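Local coordinates for putative yopH targeting protein (Yersinia pestis, PDB 4GF3), which probably acts as a type III secretion chaperone of the CesT family that binds the effector YopH and helps target it for export, at residues Thr13-Leu17 and Glu18-Thr22. Residues are numbered along the deposited sequence; the frame is centred on the assembly and turned at random.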
loop_
_atom_site.group_PDB
_atom_site.type_symbol
_atom_site.label_atom_id
_atom_site.label_comp_id
_atom_site.label_asym_id
_atom_site.label_seq_id
_atom_site.Cartn_x
_atom_site.Cartn_y
_atom_site.Cartn_z
ATOM N N THR A 13 10.341 10.833 -3.643
ATOM C CA THR A 13 11.409 11.540 -2.978
ATOM C C THR A 13 11.679 11.054 -1.546
ATOM O O THR A 13 12.839 10.848 -1.210
ATOM C CB THR A 13 11.147 13.068 -2.986
ATOM O OG1 THR A 13 11.030 13.471 -4.349
ATOM C CG2 THR A 13 12.257 13.804 -2.334
ATOM N N GLU A 14 10.635 10.881 -0.752
ATOM C CA GLU A 14 10.749 10.300 0.606
ATOM C C GLU A 14 11.449 8.937 0.606
ATOM O O GLU A 14 12.343 8.676 1.429
ATOM C CB GLU A 14 9.389 10.163 1.221
ATOM C CG GLU A 14 9.405 9.759 2.682
ATOM C CD GLU A 14 9.609 10.931 3.634
ATOM O OE1 GLU A 14 9.621 12.096 3.170
ATOM O OE2 GLU A 14 9.734 10.681 4.855
ATOM N N LEU A 15 11.077 8.078 -0.327
ATOM C CA LEU A 15 11.695 6.771 -0.451
ATOM C C LEU A 15 13.065 6.776 -1.096
ATOM O O LEU A 15 13.789 5.789 -0.996
ATOM C CB LEU A 15 10.729 5.851 -1.264
ATOM C CG LEU A 15 9.364 5.405 -0.748
ATOM C CD1 LEU A 15 8.635 4.523 -1.803
ATOM C CD2 LEU A 15 9.459 4.714 0.601
ATOM N N GLY A 16 13.442 7.861 -1.773
ATOM C CA GLY A 16 14.666 7.891 -2.547
ATOM C C GLY A 16 14.584 7.237 -3.934
ATOM O O GLY A 16 15.614 6.865 -4.493
ATOM N N LEU A 17 13.381 7.136 -4.506
ATOM C CA LEU A 17 13.208 6.764 -5.929
ATOM C C LEU A 17 13.067 7.977 -6.820
ATOM O O LEU A 17 12.578 9.013 -6.372
ATOM C CB LEU A 17 11.976 5.912 -6.096
ATOM C CG LEU A 17 11.919 4.657 -5.236
ATOM C CD1 LEU A 17 10.564 3.981 -5.353
ATOM C CD2 LEU A 17 13.050 3.729 -5.660
ATOM N N GLU A 18 13.480 7.842 -8.090
ATOM C CA GLU A 18 13.325 8.937 -9.051
ATOM C C GLU A 18 11.867 9.219 -9.358
ATOM O O GLU A 18 11.501 10.347 -9.538
ATOM C CB GLU A 18 14.039 8.667 -10.365
ATOM C CG GLU A 18 15.228 9.572 -10.614
ATOM C CD GLU A 18 16.002 9.131 -11.853
ATOM O OE1 GLU A 18 15.353 8.634 -12.822
ATOM O OE2 GLU A 18 17.258 9.270 -11.867
ATOM N N GLU A 19 11.026 8.183 -9.419
ATOM C CA GLU A 19 9.656 8.395 -9.875
ATOM C C GLU A 19 8.828 7.184 -9.524
ATOM O O GLU A 19 9.362 6.091 -9.539
ATOM C CB GLU A 19 9.646 8.539 -11.385
ATOM C CG GLU A 19 8.245 8.810 -11.901
ATOM C CD GLU A 19 8.178 8.952 -13.405
ATOM O OE1 GLU A 19 9.135 8.507 -14.093
ATOM O OE2 GLU A 19 7.135 9.489 -13.862
ATOM N N ILE A 20 7.558 7.351 -9.190
ATOM C CA ILE A 20 6.670 6.165 -9.091
ATOM C C ILE A 20 5.773 6.294 -10.270
ATOM O O ILE A 20 4.853 7.112 -10.266
ATOM C CB ILE A 20 5.866 6.144 -7.795
ATOM C CG1 ILE A 20 6.881 5.885 -6.685
ATOM C CG2 ILE A 20 4.819 5.003 -7.832
ATOM C CD1 ILE A 20 6.251 5.714 -5.366
ATOM N N GLU A 21 6.084 5.564 -11.321
ATOM C CA GLU A 21 5.286 5.668 -12.533
ATOM C C GLU A 21 3.861 5.198 -12.294
ATOM O O GLU A 21 3.642 4.267 -11.540
ATOM C CB GLU A 21 5.888 4.824 -13.640
ATOM C CG GLU A 21 7.218 5.375 -14.119
ATOM C CD GLU A 21 7.593 4.865 -15.500
ATOM O OE1 GLU A 21 8.047 3.695 -15.587
ATOM O OE2 GLU A 21 7.439 5.634 -16.485
ATOM N N THR A 22 2.896 5.812 -12.959
ATOM C CA THR A 22 1.486 5.306 -12.878
ATOM C C THR A 22 0.874 5.078 -14.284
ATOM O O THR A 22 1.253 5.734 -15.234
ATOM C CB THR A 22 0.568 6.178 -12.030
ATOM O OG1 THR A 22 0.259 7.405 -12.711
ATOM C CG2 THR A 22 1.195 6.463 -10.730
#
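Ile-20 meets Leu-15 and Leu-17 where helix 4-15 ends in a Schellman motif and the chain doubles back beside the helix. All three contribute methyl or methylene groups to one apolar cluster: CD1 of Leu-15 lies 4.4 Å from CD1 of Ile-20, and CD1 of Leu-17 is equally far, 4.4 Å, from CG1 of Ile-20. These are loose van der Waals approaches, suited to branched aliphatic residues that bury hydrocarbon without needing polar partners. In Leu-17 the CG is anti to the carbonyl carbon (chi1 -55°), which places the CD1 branch, and not CD2, beside the CG1 methylene of Ile-20.

The turn itself rests on Gly-16, whose positive phi of 80° would press a CB against the preceding carbonyl oxygen; glycine has none. Leu-17 N reaches back to Ala-12 O to complete the motif. The CB atoms of Glu-18 and Glu-19, by contrast, point away overall from the helix end; both residues are exposed, a place that suits charged carboxylates, while the leucines and isoleucine are buried.

Farther out, Ile-20 also packs on Phe-11 and Ala-12, laying the loop against its own helix, and Leu-15 touches Ala-106 of helix 102-118. A chain of another protein adds an aromatic side chain against Leu-15 and a polar one against Leu-17, so the cluster also forms part of an intermolecular surface. Inside the helix end, the N of Gly-16 is hydrogen-bonded to the O of Thr-13 at 3.1 Å.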